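Local coordinates for Low molecular weight phosphotyrosine protein phosphatase (PDB 6U1P) that probably removes phosphate from phosphotyrosine residues of proteins, as a low molecular weight tyrosine phosphatase of Vibrio cholerae, at residues N15-K29 with L60-Q73. Residues are numbered along the deposited sequence; the frame is centred on the assembly and turned at random.
Sequences NLCRSPMAEIILRDK and LQDYGYHPMVNPVQ
Ile25 holds CG1 beside its backbone N (chi1 -64°), and the Tyr65 ring leaves its backbone anti to the carbonyl carbon, which brings the methylene over the ring centre in a CH-pi contact. Ile25 CG1 stands 3.8 Å from the centroid of the Tyr65 ring. Here helix 18-32, which follows the phosphate-binding P-loop of the low molecular weight phosphatase fold, packs against the end of helix 54-62 and the extended chain after it. A Schellman motif with Gly64 at its C-prime position ends that second helix and leads directly into Tyr65. Asp28 CB lies at the ring edge, in plane, while Tyr65 OH is hydrogen-bonded to Glu142 of the second subunit, so the contact adjoins the dimer interface; Lys29 NZ adds a weak bond to the same hydroxyl. Leu60 divides its methyls between neighbouring helix residues, CD2 against Ile25 and CD1 against Ile24. Ile24 CD1 is tightly packed, 3.3 Å from Leu60 CD1 and 3.4 Å from Val69 CG1. Farther along, Asn70 ND2 donates to Glu23 OE2 at 2.8 Å, the amide and carboxylate nearly coplanar (10° apart) and the oxygen met on its syn side. Arg27 NH2 takes the anti lone pair of the same oxygen in a salt bridge, and Glu23 OE1 bonds to Ser41, fixing the carboxylate from both oxygens. Val72 CG2 packs on Leu16 CD2. The buried Asn15 amide, near the predicted nucleophile Cys12, accepts the backbone N-H of Gln73, Gln73 N to Asn15 OD1 3.0 Å, with the donor tilted 25° from the carbonyl plane.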
ATOM      1  N   ASN B  15      -2.286  -0.153 -14.874  1.00 48.56           N
ATOM      2  CA  ASN B  15      -3.712   0.160 -14.890  1.00 48.24           C
ATOM      3  C   ASN B  15      -4.362  -0.206 -13.562  1.00 49.63           C
ATOM      4  O   ASN B  15      -5.527  -0.599 -13.525  1.00 45.84           O
ATOM      5  CB  ASN B  15      -4.421  -0.549 -16.054  1.00 50.26           C
ATOM      6  CG  ASN B  15      -5.792   0.049 -16.391  1.00 53.90           C
ATOM      7  OD1 ASN B  15      -6.735  -0.686 -16.696  1.00 56.65           O
ATOM      8  ND2 ASN B  15      -5.893   1.382 -16.383  1.00 55.48           N
ATOM      9  N   LEU B  16      -3.616  -0.104 -12.459  1.00 46.42           N
ATOM     10  CA  LEU B  16      -4.140  -0.495 -11.157  1.00 51.76           C
ATOM     11  C   LEU B  16      -4.510   0.671 -10.249  1.00 53.97           C
ATOM     12  O   LEU B  16      -5.393   0.511  -9.399  1.00 47.58           O
ATOM     13  CB  LEU B  16      -3.125  -1.380 -10.410  1.00 55.64           C
ATOM     14  CG  LEU B  16      -2.707  -2.686 -11.104  1.00 63.27           C
ATOM     15  CD1 LEU B  16      -1.776  -3.560 -10.230  1.00 59.62           C
ATOM     16  CD2 LEU B  16      -3.954  -3.463 -11.528  1.00 56.76           C
ATOM     17  N   CYS B  17      -3.843   1.821 -10.373  1.00 50.77           N
ATOM     18  CA  CYS B  17      -4.038   2.906  -9.419  1.00 53.52           C
ATOM     19  C   CYS B  17      -4.284   4.239 -10.130  1.00 56.05           C
ATOM     20  O   CYS B  17      -5.429   4.723 -10.187  1.00 47.36           O
ATOM     21  CB  CYS B  17      -2.823   3.015  -8.481  1.00 61.61           C
ATOM     22  SG  CYS B  17      -2.461   1.497  -7.478  1.00 76.22           S
ATOM     23  N   ARG B  18      -3.203   4.816 -10.670  1.00 41.85           N
ATOM     24  CA  ARG B  18      -3.216   6.166 -11.221  1.00 49.58           C
ATOM     25  C   ARG B  18      -4.195   6.306 -12.389  1.00 49.77           C
ATOM     26  O   ARG B  18      -5.076   7.175 -12.370  1.00 53.04           O
ATOM     27  CB  ARG B  18      -1.794   6.558 -11.649  1.00 49.35           C
ATOM     28  CG  ARG B  18      -0.878   6.941 -10.482  1.00 46.97           C
ATOM     29  CD  ARG B  18       0.554   7.237 -10.944  1.00 40.44           C
ATOM     30  NE  ARG B  18       1.177   6.040 -11.489  1.00 48.71           N
ATOM     31  CZ  ARG B  18       2.372   5.997 -12.062  1.00 56.11           C
ATOM     32  NH1 ARG B  18       3.111   7.106 -12.166  1.00 57.95           N
ATOM     33  NH2 ARG B  18       2.828   4.834 -12.519  1.00 50.58           N
ATOM     34  N   SER B  19      -4.032   5.490 -13.440  1.00 40.28           N
ATOM     35  CA  SER B  19      -4.889   5.730 -14.604  1.00 47.87           C
ATOM     36  C   SER B  19      -6.362   5.420 -14.294  1.00 48.26           C
ATOM     37  O   SER B  19      -7.234   6.173 -14.749  1.00 49.82           O
ATOM     38  CB  SER B  19      -4.385   4.986 -15.858  1.00 43.21           C
ATOM     39  OG  SER B  19      -4.240   3.583 -15.688  1.00 43.89           O
ATOM     40  N   PRO B  20      -6.701   4.367 -13.522  1.00 40.77           N
ATOM     41  CA  PRO B  20      -8.126   4.184 -13.165  1.00 41.37           C
ATOM     42  C   PRO B  20      -8.670   5.329 -12.331  1.00 42.34           C
ATOM     43  O   PRO B  20      -9.832   5.734 -12.506  1.00 42.37           O
ATOM     44  CB  PRO B  20      -8.139   2.872 -12.365  1.00 36.50           C
ATOM     45  CG  PRO B  20      -6.865   2.217 -12.640  1.00 46.16           C
ATOM     46  CD  PRO B  20      -5.872   3.284 -12.956  1.00 41.07           C
ATOM     47  N   MET B  21      -7.846   5.887 -11.442  1.00 38.36           N
ATOM     48  CA  MET B  21      -8.262   7.083 -10.714  1.00 40.74           C
ATOM     49  C   MET B  21      -8.595   8.233 -11.663  1.00 43.52           C
ATOM     50  O   MET B  21      -9.621   8.902 -11.509  1.00 43.38           O
ATOM     51  CB  MET B  21      -7.173   7.494  -9.734  1.00 40.08           C
ATOM     52  CG  MET B  21      -7.191   6.641  -8.456  1.00 42.30           C
ATOM     53  SD  MET B  21      -5.974   7.214  -7.251  1.00 54.03           S
ATOM     54  CE  MET B  21      -4.680   6.017  -7.460  1.00 56.37           C
ATOM     55  N   ALA B  22      -7.736   8.470 -12.660  1.00 40.84           N
ATOM     56  CA  ALA B  22      -7.986   9.554 -13.603  1.00 45.45           C
ATOM     57  C   ALA B  22      -9.251   9.306 -14.413  1.00 43.93           C
ATOM     58  O   ALA B  22     -10.021  10.235 -14.670  1.00 40.67           O
ATOM     59  CB  ALA B  22      -6.776   9.733 -14.530  1.00 40.96           C
ATOM     60  N   GLU B  23      -9.477   8.058 -14.828  1.00 40.49           N
ATOM     61  CA  GLU B  23     -10.677   7.732 -15.603  1.00 46.69           C
ATOM     62  C   GLU B  23     -11.937   8.088 -14.828  1.00 45.02           C
ATOM     63  O   GLU B  23     -12.829   8.773 -15.342  1.00 47.46           O
ATOM     64  CB  GLU B  23     -10.694   6.235 -15.946  1.00 49.82           C
ATOM     65  CG  GLU B  23     -11.990   5.773 -16.639  1.00 52.45           C
ATOM     66  CD  GLU B  23     -12.018   4.275 -16.962  1.00 51.58           C
ATOM     67  OE1 GLU B  23     -11.024   3.578 -16.678  1.00 46.17           O
ATOM     68  OE2 GLU B  23     -13.041   3.795 -17.502  1.00 50.67           O
ATOM     69  N   ILE B  24     -11.998   7.661 -13.567  1.00 43.90           N
ATOM     70  CA  ILE B  24     -13.180   7.896 -12.754  1.00 39.49           C
ATOM     71  C   ILE B  24     -13.373   9.378 -12.521  1.00 45.87           C
ATOM     72  O   ILE B  24     -14.493   9.902 -12.633  1.00 41.61           O
ATOM     73  CB  ILE B  24     -13.038   7.124 -11.433  1.00 38.39           C
ATOM     74  CG1 ILE B  24     -13.194   5.626 -11.698  1.00 49.42           C
ATOM     75  CG2 ILE B  24     -14.047   7.608 -10.397  1.00 38.87           C
ATOM     76  CD1 ILE B  24     -12.333   4.771 -10.764  1.00 49.74           C
ATOM     77  N   ILE B  25     -12.280  10.087 -12.229  1.00 47.95           N
ATOM     78  CA  ILE B  25     -12.371  11.520 -11.960  1.00 40.89           C
ATOM     79  C   ILE B  25     -12.729  12.287 -13.228  1.00 42.65           C
ATOM     80  O   ILE B  25     -13.608  13.156 -13.207  1.00 50.05           O
ATOM     81  CB  ILE B  25     -11.070  12.026 -11.313  1.00 43.80           C
ATOM     82  CG1 ILE B  25     -10.896  11.347  -9.937  1.00 43.65           C
ATOM     83  CG2 ILE B  25     -11.105  13.552 -11.175  1.00 45.22           C
ATOM     84  CD1 ILE B  25      -9.576  11.617  -9.235  1.00 45.00           C
ATOM     85  N   LEU B  26     -12.079  11.961 -14.353  1.00 42.81           N
ATOM     86  CA  LEU B  26     -12.424  12.613 -15.612  1.00 59.02           C
ATOM     87  C   LEU B  26     -13.885  12.376 -15.966  1.00 56.55           C
ATOM     88  O   LEU B  26     -14.621  13.321 -16.271  1.00 62.14           O
ATOM     89  CB  LEU B  26     -11.520  12.116 -16.743  1.00 55.26           C
ATOM     90  CG  LEU B  26     -10.157  12.791 -16.742  1.00 56.87           C
ATOM     91  CD1 LEU B  26      -9.210  12.099 -17.704  1.00 54.20           C
ATOM     92  CD2 LEU B  26     -10.306  14.262 -17.104  1.00 54.85           C
ATOM     93  N   ARG B  27     -14.329  11.117 -15.897  1.00 52.67           N
ATOM     94  CA  ARG B  27     -15.707  10.798 -16.257  1.00 52.50           C
ATOM     95  C   ARG B  27     -16.692  11.668 -15.485  1.00 54.94           C
ATOM     96  O   ARG B  27     -17.625  12.235 -16.066  1.00 60.42           O
ATOM     97  CB  ARG B  27     -15.981   9.317 -15.998  1.00 50.27           C
ATOM     98  CG  ARG B  27     -17.439   8.932 -16.218  1.00 56.47           C
ATOM     99  CD  ARG B  27     -17.627   7.415 -16.183  1.00 49.39           C
ATOM    100  NE  ARG B  27     -16.872   6.791 -17.269  1.00 48.65           N
ATOM    101  CZ  ARG B  27     -15.907   5.889 -17.094  1.00 44.77           C
ATOM    102  NH1 ARG B  27     -15.571   5.486 -15.862  1.00 43.02           N
ATOM    103  NH2 ARG B  27     -15.269   5.411 -18.153  1.00 45.22           N
ATOM    104  N   ASP B  28     -16.458  11.830 -14.188  1.00 55.14           N
ATOM    105  CA  ASP B  28     -17.337  12.627 -13.340  1.00 51.45           C
ATOM    106  C   ASP B  28     -17.343  14.090 -13.766  1.00 61.19           C
ATOM    107  O   ASP B  28     -18.409  14.713 -13.907  1.00 57.57           O
ATOM    108  CB  ASP B  28     -16.875  12.481 -11.892  1.00 51.32           C
ATOM    109  CG  ASP B  28     -17.661  13.338 -10.936  1.00 60.67           C
ATOM    110  OD1 ASP B  28     -17.500  14.573 -10.953  1.00 65.09           O
ATOM    111  OD2 ASP B  28     -18.422  12.763 -10.140  1.00 63.82           O
ATOM    112  N   LYS B  29     -16.156  14.663 -13.972  1.00 61.60           N
ATOM    113  CA  LYS B  29     -16.108  16.073 -14.335  1.00 61.32           C
ATOM    114  C   LYS B  29     -16.685  16.286 -15.720  1.00 66.50           C
ATOM    115  O   LYS B  29     -17.303  17.326 -15.985  1.00 71.09           O
ATOM    116  CB  LYS B  29     -14.678  16.596 -14.229  1.00 60.43           C
ATOM    117  CG  LYS B  29     -14.113  16.421 -12.820  1.00 59.75           C
ATOM    118  CD  LYS B  29     -13.154  17.515 -12.455  1.00 60.59           C
ATOM    119  CE  LYS B  29     -13.004  17.614 -10.955  1.00 58.10           C
ATOM    120  NZ  LYS B  29     -14.307  17.379 -10.249  1.00 66.16           N
ATOM    121  N   LEU B  60     -10.669   7.356  -3.846  1.00 44.91           N
ATOM    122  CA  LEU B  60     -11.686   8.047  -4.640  1.00 42.02           C
ATOM    123  C   LEU B  60     -12.965   8.255  -3.839  1.00 44.04           C
ATOM    124  O   LEU B  60     -13.585   9.325  -3.903  1.00 42.38           O
ATOM    125  CB  LEU B  60     -11.993   7.275  -5.921  1.00 39.53           C
ATOM    126  CG  LEU B  60     -10.881   7.250  -6.972  1.00 40.51           C
ATOM    127  CD1 LEU B  60     -11.197   6.250  -8.041  1.00 35.46           C
ATOM    128  CD2 LEU B  60     -10.673   8.595  -7.628  1.00 39.87           C
ATOM    129  N   GLN B  61     -13.388   7.234  -3.089  1.00 41.55           N
ATOM    130  CA  GLN B  61     -14.570   7.393  -2.257  1.00 48.33           C
ATOM    131  C   GLN B  61     -14.365   8.485  -1.213  1.00 51.02           C
ATOM    132  O   GLN B  61     -15.262   9.299  -0.975  1.00 49.87           O
ATOM    133  CB  GLN B  61     -14.917   6.063  -1.590  1.00 50.25           C
ATOM    134  CG  GLN B  61     -15.334   4.990  -2.588  1.00 54.05           C
ATOM    135  CD  GLN B  61     -15.622   3.653  -1.922  1.00 63.73           C
ATOM    136  OE1 GLN B  61     -14.791   3.114  -1.188  1.00 66.80           O
ATOM    137  NE2 GLN B  61     -16.814   3.119  -2.170  1.00 68.79           N
ATOM    138  N   ASP B  62     -13.183   8.532  -0.592  1.00 48.79           N
ATOM    139  CA  ASP B  62     -12.945   9.542   0.431  1.00 50.46           C
ATOM    140  C   ASP B  62     -13.185  10.944  -0.108  1.00 52.48           C
ATOM    141  O   ASP B  62     -13.686  11.806   0.619  1.00 55.19           O
ATOM    142  CB  ASP B  62     -11.524   9.415   0.974  1.00 52.95           C
ATOM    143  CG  ASP B  62     -11.349   8.185   1.846  1.00 56.95           C
ATOM    144  OD1 ASP B  62     -12.363   7.696   2.396  1.00 59.19           O
ATOM    145  OD2 ASP B  62     -10.205   7.697   1.960  1.00 56.21           O
ATOM    146  N   TYR B  63     -12.926  11.164  -1.398  1.00 47.07           N
ATOM    147  CA  TYR B  63     -13.103  12.474  -2.012  1.00 53.94           C
ATOM    148  C   TYR B  63     -14.433  12.608  -2.742  1.00 40.79           C
ATOM    149  O   TYR B  63     -14.596  13.529  -3.540  1.00 52.08           O
ATOM    150  CB  TYR B  63     -11.938  12.783  -2.954  1.00 51.38           C
ATOM    151  CG  TYR B  63     -10.692  13.146  -2.194  1.00 54.38           C
ATOM    152  CD1 TYR B  63     -10.661  14.270  -1.371  1.00 57.08           C
ATOM    153  CD2 TYR B  63      -9.562  12.344  -2.252  1.00 60.97           C
ATOM    154  CE1 TYR B  63      -9.519  14.600  -0.633  1.00 60.90           C
ATOM    155  CE2 TYR B  63      -8.421  12.664  -1.527  1.00 67.28           C
ATOM    156  CZ  TYR B  63      -8.408  13.793  -0.718  1.00 67.19           C
ATOM    157  OH  TYR B  63      -7.275  14.096  -0.010  1.00 72.72           O
ATOM    158  N   GLY B  64     -15.386  11.715  -2.478  1.00 43.36           N
ATOM    159  CA  GLY B  64     -16.725  11.851  -3.017  1.00 47.41           C
ATOM    160  C   GLY B  64     -16.947  11.309  -4.415  1.00 53.71           C
ATOM    161  O   GLY B  64     -18.025  11.521  -4.970  1.00 57.24           O
ATOM    162  N   TYR B  65     -15.980  10.613  -5.005  1.00 49.17           N
ATOM    163  CA  TYR B  65     -16.204   9.944  -6.283  1.00 47.65           C
ATOM    164  C   TYR B  65     -16.766   8.538  -6.095  1.00 49.54           C
ATOM    165  O   TYR B  65     -16.430   7.830  -5.144  1.00 53.41           O
ATOM    166  CB  TYR B  65     -14.915   9.849  -7.089  1.00 41.80           C
ATOM    167  CG  TYR B  65     -14.397  11.185  -7.481  1.00 44.51           C
ATOM    168  CD1 TYR B  65     -14.817  11.798  -8.655  1.00 47.35           C
ATOM    169  CD2 TYR B  65     -13.501  11.854  -6.678  1.00 41.43           C
ATOM    170  CE1 TYR B  65     -14.346  13.041  -9.010  1.00 44.56           C
ATOM    171  CE2 TYR B  65     -13.026  13.093  -7.032  1.00 43.69           C
ATOM    172  CZ  TYR B  65     -13.446  13.675  -8.198  1.00 38.93           C
ATOM    173  OH  TYR B  65     -12.970  14.910  -8.544  1.00 42.92           O
ATOM    174  N   HIS B  66     -17.628   8.142  -7.020  1.00 48.30           N
ATOM    175  CA  HIS B  66     -18.186   6.800  -7.009  1.00 51.55           C
ATOM    176  C   HIS B  66     -17.363   5.911  -7.930  1.00 51.78           C
ATOM    177  O   HIS B  66     -17.459   6.052  -9.157  1.00 52.98           O
ATOM    178  CB  HIS B  66     -19.639   6.812  -7.454  1.00 56.48           C
ATOM    179  CG  HIS B  66     -20.271   5.457  -7.442  1.00 63.61           C
ATOM    180  ND1 HIS B  66     -20.510   4.762  -6.273  1.00 61.94           N
ATOM    181  CD2 HIS B  66     -20.682   4.654  -8.452  1.00 60.85           C
ATOM    182  CE1 HIS B  66     -21.048   3.592  -6.565  1.00 66.96           C
ATOM    183  NE2 HIS B  66     -21.165   3.502  -7.880  1.00 65.96           N
ATOM    184  N   PRO B  67     -16.561   4.999  -7.405  1.00 45.43           N
ATOM    185  CA  PRO B  67     -15.683   4.198  -8.275  1.00 49.69           C
ATOM    186  C   PRO B  67     -16.417   3.017  -8.912  1.00 55.94           C
ATOM    187  O   PRO B  67     -16.330   1.859  -8.486  1.00 60.68           O
ATOM    188  CB  PRO B  67     -14.594   3.724  -7.309  1.00 45.04           C
ATOM    189  CG  PRO B  67     -15.292   3.623  -5.976  1.00 44.70           C
ATOM    190  CD  PRO B  67     -16.475   4.587  -5.996  1.00 46.02           C
ATOM    191  N   MET B  68     -17.130   3.276 -10.010  1.00 47.91           N
ATOM    192  CA  MET B  68     -17.651   2.183 -10.823  1.00 51.73           C
ATOM    193  C   MET B  68     -16.647   1.977 -11.943  1.00 46.65           C
ATOM    194  O   MET B  68     -16.375   2.902 -12.695  1.00 43.54           O
ATOM    195  CB  MET B  68     -19.039   2.472 -11.379  1.00 55.30           C
ATOM    196  CG  MET B  68     -19.390   1.587 -12.527  1.00 65.98           C
ATOM    197  SD  MET B  68     -21.152   1.523 -12.802  1.00 77.32           S
ATOM    198  CE  MET B  68     -21.474   3.170 -13.373  1.00 76.91           C
ATOM    199  N   VAL B  69     -16.053   0.790 -12.019  1.00 43.67           N
ATOM    200  CA  VAL B  69     -14.726   0.632 -12.609  1.00 48.19           C
ATOM    201  C   VAL B  69     -14.746  -0.408 -13.718  1.00 48.98           C
ATOM    202  O   VAL B  69     -15.377  -1.469 -13.601  1.00 49.41           O
ATOM    203  CB  VAL B  69     -13.648   0.260 -11.569  1.00 49.05           C
ATOM    204  CG1 VAL B  69     -13.197   1.494 -10.880  1.00 53.78           C
ATOM    205  CG2 VAL B  69     -14.169  -0.765 -10.555  1.00 42.09           C
ATOM    206  N   ASN B  70     -14.049  -0.092 -14.788  1.00 47.82           N
ATOM    207  CA  ASN B  70     -13.815  -1.070 -15.825  1.00 49.58           C
ATOM    208  C   ASN B  70     -12.715  -2.057 -15.435  1.00 51.77           C
ATOM    209  O   ASN B  70     -11.865  -1.757 -14.594  1.00 40.17           O
ATOM    210  CB  ASN B  70     -13.470  -0.359 -17.116  1.00 50.66           C
ATOM    211  CG  ASN B  70     -14.702   0.260 -17.749  1.00 50.37           C
ATOM    212  OD1 ASN B  70     -15.602  -0.459 -18.174  1.00 51.72           O
ATOM    213  ND2 ASN B  70     -14.784   1.589 -17.739  1.00 43.41           N
ATOM    214  N   PRO B  71     -12.746  -3.253 -16.011  1.00 43.82           N
ATOM    215  CA  PRO B  71     -11.640  -4.194 -15.823  1.00 47.57           C
ATOM    216  C   PRO B  71     -10.328  -3.584 -16.277  1.00 48.27           C
ATOM    217  O   PRO B  71     -10.288  -2.726 -17.158  1.00 47.17           O
ATOM    218  CB  PRO B  71     -12.027  -5.382 -16.716  1.00 49.66           C
ATOM    219  CG  PRO B  71     -13.515  -5.271 -16.891  1.00 49.77           C
ATOM    220  CD  PRO B  71     -13.795  -3.796 -16.888  1.00 46.97           C
ATOM    221  N   VAL B  72      -9.257  -4.010 -15.605  1.00 51.21           N
ATOM    222  CA  VAL B  72      -7.893  -3.706 -16.017  1.00 52.00           C
ATOM    223  C   VAL B  72      -7.666  -4.132 -17.467  1.00 53.27           C
ATOM    224  O   VAL B  72      -8.058  -5.234 -17.875  1.00 50.49           O
ATOM    225  CB  VAL B  72      -6.912  -4.432 -15.072  1.00 55.12           C
ATOM    226  CG1 VAL B  72      -5.456  -4.271 -15.563  1.00 51.07           C
ATOM    227  CG2 VAL B  72      -7.090  -3.951 -13.630  1.00 44.57           C
ATOM    228  N   GLN B  73      -6.970  -3.290 -18.237  1.00 45.98           N
ATOM    229  CA  GLN B  73      -6.607  -3.701 -19.589  1.00 56.20           C
ATOM    230  C   GLN B  73      -5.277  -3.081 -19.998  1.00 54.65           C
ATOM    231  O   GLN B  73      -4.922  -1.980 -19.564  1.00 56.10           O
ATOM    232  CB  GLN B  73      -7.694  -3.322 -20.604  1.00 53.20           C
ATOM    233  CG  GLN B  73      -8.116  -1.885 -20.494  1.00 53.47           C
ATOM    234  CD  GLN B  73      -8.958  -1.422 -21.675  1.00 65.01           C
ATOM    235  OE1 GLN B  73      -9.612  -2.231 -22.348  1.00 71.02           O
ATOM    236  NE2 GLN B  73      -8.937  -0.112 -21.939  1.00 60.37           N
TER
HETATM  237  O   HOH W   1      -9.431  -0.136 -17.406  1.00 40.19           O
HETATM  238  O   HOH W   2     -17.982   9.783  -9.410  1.00 51.40           O